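Local structure of glycerol uptake operon antiterminator regulatory protein (Listeria monocytogenes str. 4b, 3KTS) at residues L5-H17 with L28-V40. The protein probably regulates the glycerol uptake operon as a transcription antiterminator that responds to glycerol 3-phosphate. Residues are numbered along the deposited sequence; the frame is centred on the assembly and turned at random.
Sequences LPFSNQSIIPAAH and LDLTYMVMLETHV
Ala15 pairs with Val34 and Ala16 with Met35 where the first two parallel strands of a TIM barrel meet. Helix 20-25 makes the crossover of this beta-alpha-beta unit and packs on Pro14, Ala16, Met33 and Met35. Three backbone bonds join strand 12-16 to residues 34-36: Val34 N to Pro14 O, Ala16 N to Val34 O (2.7 Å) and Leu36 N to Ala16 O. Ala15 and Val34 face the barrel interior, where CG2 of Ile13 meets CG2 of Val34 at 3.6 Å.

The tightly packed part lies at the N-terminal ends of the strands. There Gln10 takes over the pairing with its side-chain amide. CG is anti to the backbone N (chi1 -169°) and the chain runs out extended, which carries the amide to the backbone of Tyr32. OE1 accepts Tyr32 N at 3.1 Å. NE2 donates to Tyr32 O at 2.9 Å, on a carbonyl lone pair and in the amide plane. NE2 also reaches Ile12 O at 3.2 Å. Both ends of the buried amide are thus bonded, which should fix its rotation. The loop 5-11 packs over Tyr32 at this end of the barrel. Phe7 sets its edge on the Tyr32 ring in a T-shaped stack, centroids 5.0 Å apart and planes at 90°, with CD2 over the ring centre. Exposed Pro6 lies obliquely against the phenol end of Tyr32.

The other end is looser at exposed His17 and Glu37. These are the C-terminal strand ends, where TIM barrels usually bind ligands. An unidentified molecule, perhaps from the crystallisation liquor, lies near Leu36. His17 NE2 is hydrogen-bonded to Ser179 OG. Leu36 CD1 fills the angle between Ala15 CB and the His17 ring, making a CH-pi contact 3.5 Å from the ring centroid.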
ATOM      1  N   LEU A   5       3.182 -10.664  -7.496  1.00133.77           N
ATOM      2  CA  LEU A   5       3.565  -9.300  -7.129  1.00126.05           C
ATOM      3  C   LEU A   5       4.981  -9.201  -6.559  1.00124.87           C
ATOM      4  O   LEU A   5       5.386 -10.055  -5.767  1.00123.72           O
ATOM      5  CB  LEU A   5       2.537  -8.683  -6.177  1.00122.62           C
ATOM      6  CG  LEU A   5       1.282  -8.088  -6.822  1.00113.85           C
ATOM      7  CD1 LEU A   5       0.881  -6.901  -6.009  1.00119.41           C
ATOM      8  CD2 LEU A   5       1.483  -7.654  -8.273  1.00106.61           C
ATOM      9  N   PRO A   6       5.733  -8.151  -6.968  1.00125.48           N
ATOM     10  CA  PRO A   6       7.170  -7.961  -6.701  1.00125.50           C
ATOM     11  C   PRO A   6       7.637  -8.060  -5.246  1.00123.46           C
ATOM     12  O   PRO A   6       8.833  -8.239  -5.003  1.00126.19           O
ATOM     13  CB  PRO A   6       7.446  -6.554  -7.250  1.00124.89           C
ATOM     14  CG  PRO A   6       6.101  -5.914  -7.396  1.00125.64           C
ATOM     15  CD  PRO A   6       5.203  -7.032  -7.769  1.00125.45           C
ATOM     16  N   PHE A   7       6.718  -7.943  -4.291  1.00118.08           N
ATOM     17  CA  PHE A   7       7.042  -8.223  -2.897  1.00115.63           C
ATOM     18  C   PHE A   7       6.655  -9.652  -2.530  1.00120.20           C
ATOM     19  O   PHE A   7       5.765  -9.892  -1.707  1.00119.10           O
ATOM     20  CB  PHE A   7       6.434  -7.191  -1.935  1.00114.50           C
ATOM     21  CG  PHE A   7       5.239  -6.470  -2.482  1.00111.23           C
ATOM     22  CD1 PHE A   7       3.983  -7.064  -2.467  1.00107.58           C
ATOM     23  CD2 PHE A   7       5.367  -5.184  -3.002  1.00113.53           C
ATOM     24  CE1 PHE A   7       2.876  -6.396  -2.973  1.00105.87           C
ATOM     25  CE2 PHE A   7       4.263  -4.506  -3.510  1.00103.15           C
ATOM     26  CZ  PHE A   7       3.016  -5.113  -3.496  1.00102.54           C
ATOM     27  N   SER A   8       7.324 -10.597  -3.184  1.00124.89           N
ATOM     28  CA  SER A   8       7.303 -11.996  -2.783  1.00127.35           C
ATOM     29  C   SER A   8       8.421 -12.183  -1.766  1.00125.41           C
ATOM     30  O   SER A   8       9.496 -11.591  -1.909  1.00123.31           O
ATOM     31  CB  SER A   8       7.514 -12.917  -3.988  1.00129.69           C
ATOM     32  OG  SER A   8       6.455 -12.789  -4.923  1.00136.82           O
ATOM     33  N   ASN A   9       8.148 -12.990  -0.740  1.00125.19           N
ATOM     34  CA  ASN A   9       9.053 -13.207   0.407  1.00123.11           C
ATOM     35  C   ASN A   9       9.451 -11.944   1.186  1.00116.97           C
ATOM     36  O   ASN A   9      10.507 -11.895   1.825  1.00121.57           O
ATOM     37  CB  ASN A   9      10.284 -14.053   0.027  1.00125.78           C
ATOM     38  CG  ASN A   9      10.038 -15.551   0.173  1.00138.55           C
ATOM     39  OD1 ASN A   9      10.757 -16.364  -0.412  1.00147.24           O
ATOM     40  ND2 ASN A   9       9.027 -15.920   0.958  1.00142.48           N
ATOM     41  N   GLN A  10       8.596 -10.928   1.112  1.00104.03           N
ATOM     42  CA  GLN A  10       8.690  -9.772   1.982  1.00 96.25           C
ATOM     43  C   GLN A  10       7.365  -9.631   2.716  1.00 94.20           C
ATOM     44  O   GLN A  10       6.355  -9.271   2.114  1.00 96.22           O
ATOM     45  CB  GLN A  10       8.998  -8.508   1.192  1.00 91.19           C
ATOM     46  CG  GLN A  10       9.361  -7.340   2.086  1.00 83.56           C
ATOM     47  CD  GLN A  10       9.463  -6.049   1.328  1.00 88.63           C
ATOM     48  OE1 GLN A  10       9.534  -6.047   0.098  1.00 79.84           O
ATOM     49  NE2 GLN A  10       9.456  -4.931   2.053  1.00 84.91           N
ATOM     50  N   SER A  11       7.387  -9.928   4.013  1.00 88.60           N
ATOM     51  CA  SER A  11       6.181 -10.016   4.831  1.00 80.53           C
ATOM     52  C   SER A  11       5.784  -8.682   5.448  1.00 81.85           C
ATOM     53  O   SER A  11       4.601  -8.347   5.501  1.00 90.00           O
ATOM     54  CB  SER A  11       6.367 -11.062   5.925  1.00 74.54           C
ATOM     55  OG  SER A  11       6.621 -12.329   5.350  1.00 87.38           O
ATOM     56  N   ILE A  12       6.772  -7.935   5.926  1.00 72.07           N
ATOM     57  CA  ILE A  12       6.542  -6.608   6.466  1.00 68.13           C
ATOM     58  C   ILE A  12       6.935  -5.577   5.416  1.00 77.68           C
ATOM     59  O   ILE A  12       8.037  -5.615   4.852  1.00 83.71           O
ATOM     60  CB  ILE A  12       7.297  -6.385   7.812  1.00 69.39           C
ATOM     61  CG1 ILE A  12       6.498  -6.957   8.980  1.00 61.68           C
ATOM     62  CG2 ILE A  12       7.515  -4.910   8.106  1.00 79.78           C
ATOM     63  CD1 ILE A  12       6.774  -8.399   9.270  1.00 76.35           C
ATOM     64  N   ILE A  13       5.997  -4.689   5.121  1.00 77.48           N
ATOM     65  CA  ILE A  13       6.263  -3.531   4.303  1.00 78.24           C
ATOM     66  C   ILE A  13       6.104  -2.342   5.239  1.00 81.19           C
ATOM     67  O   ILE A  13       4.984  -1.966   5.568  1.00 90.83           O
ATOM     68  CB  ILE A  13       5.291  -3.437   3.113  1.00 75.78           C
ATOM     69  CG1 ILE A  13       5.275  -4.755   2.319  1.00 80.45           C
ATOM     70  CG2 ILE A  13       5.679  -2.272   2.219  1.00 89.67           C
ATOM     71  CD1 ILE A  13       4.292  -4.784   1.155  1.00 80.26           C
ATOM     72  N   PRO A  14       7.229  -1.779   5.717  1.00 83.08           N
ATOM     73  CA  PRO A  14       7.191  -0.658   6.653  1.00 78.50           C
ATOM     74  C   PRO A  14       6.475   0.563   6.091  1.00 71.68           C
ATOM     75  O   PRO A  14       6.571   0.843   4.897  1.00 77.58           O
ATOM     76  CB  PRO A  14       8.677  -0.344   6.884  1.00 79.51           C
ATOM     77  CG  PRO A  14       9.386  -0.930   5.731  1.00 64.69           C
ATOM     78  CD  PRO A  14       8.615  -2.174   5.414  1.00 84.21           C
ATOM     79  N   ALA A  15       5.761   1.268   6.960  1.00 72.06           N
ATOM     80  CA  ALA A  15       4.964   2.416   6.555  1.00 76.98           C
ATOM     81  C   ALA A  15       5.449   3.678   7.255  1.00 78.82           C
ATOM     82  O   ALA A  15       5.331   3.802   8.470  1.00 83.71           O
ATOM     83  CB  ALA A  15       3.485   2.164   6.854  1.00 76.78           C
ATOM     84  N   ALA A  16       5.992   4.609   6.477  1.00 76.57           N
ATOM     85  CA  ALA A  16       6.563   5.836   7.014  1.00 77.14           C
ATOM     86  C   ALA A  16       5.537   6.958   7.105  1.00 84.05           C
ATOM     87  O   ALA A  16       4.886   7.283   6.110  1.00 88.23           O
ATOM     88  CB  ALA A  16       7.750   6.280   6.165  1.00 82.40           C
ATOM     89  N   HIS A  17       5.405   7.536   8.301  1.00 86.09           N
ATOM     90  CA  HIS A  17       4.605   8.742   8.531  1.00 85.79           C
ATOM     91  C   HIS A  17       5.460   9.994   8.376  1.00 92.32           C
ATOM     92  O   HIS A  17       4.959  11.066   8.017  1.00 93.62           O
ATOM     93  CB  HIS A  17       4.026   8.745   9.946  1.00 88.65           C
ATOM     94  CG  HIS A  17       2.916   7.766  10.158  1.00 86.69           C
ATOM     95  ND1 HIS A  17       1.615   8.022   9.785  1.00106.01           N
ATOM     96  CD2 HIS A  17       2.911   6.535  10.720  1.00 91.68           C
ATOM     97  CE1 HIS A  17       0.855   6.990  10.106  1.00105.93           C
ATOM     98  NE2 HIS A  17       1.618   6.070  10.668  1.00 93.45           N
ATOM     99  N   LEU A  28      17.405  -0.929   6.701  1.00100.71           N
ATOM    100  CA  LEU A  28      16.748  -2.230   6.838  1.00 96.72           C
ATOM    101  C   LEU A  28      16.825  -3.096   5.585  1.00 94.91           C
ATOM    102  O   LEU A  28      16.921  -2.589   4.469  1.00 89.85           O
ATOM    103  CB  LEU A  28      15.293  -2.049   7.272  1.00 96.28           C
ATOM    104  CG  LEU A  28      14.921  -2.276   8.742  1.00 97.86           C
ATOM    105  CD1 LEU A  28      15.661  -1.360   9.711  1.00 87.84           C
ATOM    106  CD2 LEU A  28      13.419  -2.104   8.902  1.00100.54           C
ATOM    107  N   ASP A  29      16.760  -4.409   5.785  1.00 98.65           N
ATOM    108  CA  ASP A  29      16.945  -5.386   4.712  1.00104.22           C
ATOM    109  C   ASP A  29      15.730  -5.489   3.782  1.00102.80           C
ATOM    110  O   ASP A  29      15.831  -6.003   2.663  1.00102.69           O
ATOM    111  CB  ASP A  29      17.282  -6.755   5.319  1.00109.47           C
ATOM    112  CG  ASP A  29      18.003  -7.670   4.341  1.00126.43           C
ATOM    113  OD1 ASP A  29      19.254  -7.642   4.316  1.00130.73           O
ATOM    114  OD2 ASP A  29      17.323  -8.413   3.597  1.00138.71           O
ATOM    115  N   LEU A  30      14.591  -4.989   4.257  1.00102.50           N
ATOM    116  CA  LEU A  30      13.331  -5.011   3.516  1.00103.17           C
ATOM    117  C   LEU A  30      13.382  -4.050   2.331  1.00 96.30           C
ATOM    118  O   LEU A  30      13.764  -2.897   2.488  1.00 95.45           O
ATOM    119  CB  LEU A  30      12.173  -4.643   4.450  1.00107.93           C
ATOM    120  CG  LEU A  30      12.094  -5.367   5.803  1.00115.12           C
ATOM    121  CD1 LEU A  30      11.321  -4.536   6.812  1.00118.08           C
ATOM    122  CD2 LEU A  30      11.490  -6.770   5.677  1.00125.45           C
ATOM    123  N   THR A  31      12.999  -4.530   1.150  1.00 95.50           N
ATOM    124  CA  THR A  31      13.136  -3.749  -0.088  1.00 92.65           C
ATOM    125  C   THR A  31      11.997  -2.745  -0.370  1.00 90.42           C
ATOM    126  O   THR A  31      12.266  -1.598  -0.731  1.00 86.87           O
ATOM    127  CB  THR A  31      13.441  -4.654  -1.331  1.00 98.47           C
ATOM    128  OG1 THR A  31      13.157  -3.937  -2.542  1.00 80.41           O
ATOM    129  CG2 THR A  31      12.633  -5.963  -1.297  1.00 93.85           C
ATOM    130  N   TYR A  32      10.742  -3.166  -0.200  1.00 87.29           N
ATOM    131  CA  TYR A  32       9.583  -2.267  -0.401  1.00 82.92           C
ATOM    132  C   TYR A  32       9.162  -1.484   0.843  1.00 82.14           C
ATOM    133  O   TYR A  32       9.080  -2.037   1.946  1.00 77.25           O
ATOM    134  CB  TYR A  32       8.380  -3.036  -0.943  1.00 81.63           C
ATOM    135  CG  TYR A  32       8.363  -3.167  -2.445  1.00 80.30           C
ATOM    136  CD1 TYR A  32       8.965  -4.250  -3.079  1.00 69.85           C
ATOM    137  CD2 TYR A  32       7.732  -2.210  -3.233  1.00 83.45           C
ATOM    138  CE1 TYR A  32       8.943  -4.370  -4.458  1.00 82.56           C
ATOM    139  CE2 TYR A  32       7.700  -2.322  -4.609  1.00 78.54           C
ATOM    140  CZ  TYR A  32       8.310  -3.401  -5.214  1.00 85.33           C
ATOM    141  OH  TYR A  32       8.286  -3.495  -6.583  1.00104.54           O
ATOM    142  N   MET A  33       8.890  -0.195   0.652  1.00 79.86           N
ATOM    143  CA  MET A  33       8.421   0.674   1.730  1.00 83.68           C
ATOM    144  C   MET A  33       7.122   1.392   1.348  1.00 83.49           C
ATOM    145  O   MET A  33       6.772   1.479   0.165  1.00 84.90           O
ATOM    146  CB  MET A  33       9.495   1.694   2.114  1.00 80.15           C
ATOM    147  CG  MET A  33       9.628   2.865   1.148  1.00 84.01           C
ATOM    148  SD  MET A  33      10.099   4.380   2.002  1.00 93.94           S
ATOM    149  CE  MET A  33      11.870   4.157   2.145  1.00112.24           C
ATOM    150  N   VAL A  34       6.415   1.901   2.352  1.00 74.90           N
ATOM    151  CA  VAL A  34       5.191   2.657   2.121  1.00 77.02           C
ATOM    152  C   VAL A  34       5.299   4.069   2.687  1.00 76.92           C
ATOM    153  O   VAL A  34       5.715   4.260   3.830  1.00 77.51           O
ATOM    154  CB  VAL A  34       3.969   1.957   2.744  1.00 75.97           C
ATOM    155  CG1 VAL A  34       2.771   2.895   2.759  1.00 73.44           C
ATOM    156  CG2 VAL A  34       3.645   0.680   1.982  1.00 84.07           C
ATOM    157  N   MET A  35       4.923   5.056   1.880  1.00 74.85           N
ATOM    158  CA  MET A  35       4.992   6.452   2.293  1.00 81.68           C
ATOM    159  C   MET A  35       3.598   7.044   2.474  1.00 77.75           C
ATOM    160  O   MET A  35       2.830   7.152   1.519  1.00 83.64           O
ATOM    161  CB  MET A  35       5.784   7.274   1.274  1.00 85.52           C
ATOM    162  CG  MET A  35       6.826   8.191   1.891  1.00 81.52           C
ATOM    163  SD  MET A  35       7.816   9.053   0.654  1.00 89.56           S
ATOM    164  CE  MET A  35       9.102   7.845   0.348  1.00 89.50           C
ATOM    165  N   LEU A  36       3.278   7.425   3.707  1.00 67.23           N
ATOM    166  CA  LEU A  36       1.891   7.598   4.118  1.00 73.09           C
ATOM    167  C   LEU A  36       1.433   9.039   3.921  1.00 70.33           C
ATOM    168  O   LEU A  36       0.648   9.333   3.020  1.00 82.01           O
ATOM    169  CB  LEU A  36       1.711   7.184   5.581  1.00 73.99           C
ATOM    170  CG  LEU A  36       1.329   5.725   5.831  1.00 83.21           C
ATOM    171  CD1 LEU A  36       1.652   5.321   7.261  1.00 94.31           C
ATOM    172  CD2 LEU A  36      -0.144   5.494   5.524  1.00 79.48           C
ATOM    173  N   GLU A  37       1.929   9.934   4.770  1.00 73.10           N
ATOM    174  CA  GLU A  37       1.690  11.363   4.603  1.00 80.64           C
ATOM    175  C   GLU A  37       2.914  12.062   4.024  1.00 74.82           C
ATOM    176  O   GLU A  37       4.041  11.824   4.458  1.00 85.10           O
ATOM    177  CB  GLU A  37       1.303  12.000   5.939  1.00 74.03           C
ATOM    178  CG  GLU A  37       0.818  13.436   5.824  1.00 94.32           C
ATOM    179  CD  GLU A  37       0.735  14.133   7.168  1.00 94.52           C
ATOM    180  OE1 GLU A  37       0.301  15.303   7.207  1.00 86.74           O
ATOM    181  OE2 GLU A  37       1.104  13.509   8.186  1.00116.81           O
ATOM    182  N   THR A  38       2.685  12.925   3.040  1.00 77.25           N
ATOM    183  CA  THR A  38       3.775  13.588   2.333  1.00 80.09           C
ATOM    184  C   THR A  38       3.416  15.032   1.997  1.00 84.49           C
ATOM    185  O   THR A  38       2.278  15.461   2.194  1.00 89.19           O
ATOM    186  CB  THR A  38       4.142  12.845   1.035  1.00 78.36           C
ATOM    187  OG1 THR A  38       2.952  12.570   0.286  1.00 74.05           O
ATOM    188  CG2 THR A  38       4.849  11.537   1.352  1.00 79.41           C
ATOM    189  N   HIS A  39       4.392  15.777   1.488  1.00 81.89           N
ATOM    190  CA  HIS A  39       4.163  17.144   1.059  1.00 82.17           C
ATOM    191  C   HIS A  39       4.592  17.238  -0.391  1.00 81.57           C
ATOM    192  O   HIS A  39       5.687  16.796  -0.748  1.00 75.92           O
ATOM    193  CB  HIS A  39       4.942  18.115   1.952  1.00 81.99           C
ATOM    194  CG  HIS A  39       4.676  17.915   3.413  1.00 99.14           C
ATOM    195  ND1 HIS A  39       5.354  16.983   4.174  1.00 96.36           N
ATOM    196  CD2 HIS A  39       3.774  18.490   4.244  1.00100.82           C
ATOM    197  CE1 HIS A  39       4.895  17.008   5.411  1.00 95.54           C
ATOM    198  NE2 HIS A  39       3.937  17.916   5.482  1.00 91.67           N
ATOM    199  N   VAL A  40       3.713  17.793  -1.224  1.00 85.01           N
ATOM    200  CA  VAL A  40       3.946  17.901  -2.673  1.00 84.66           C
ATOM    201  C   VAL A  40       5.229  18.683  -3.028  1.00 80.96           C
ATOM    202  O   VAL A  40       5.845  18.443  -4.067  1.00 83.16           O
ATOM    203  CB  VAL A  40       2.676  18.452  -3.404  1.00 83.31           C
ATOM    204  CG1 VAL A  40       2.428  19.919  -3.079  1.00 63.69           C
ATOM    205  CG2 VAL A  40       2.745  18.215  -4.912  1.00 90.67           C
TER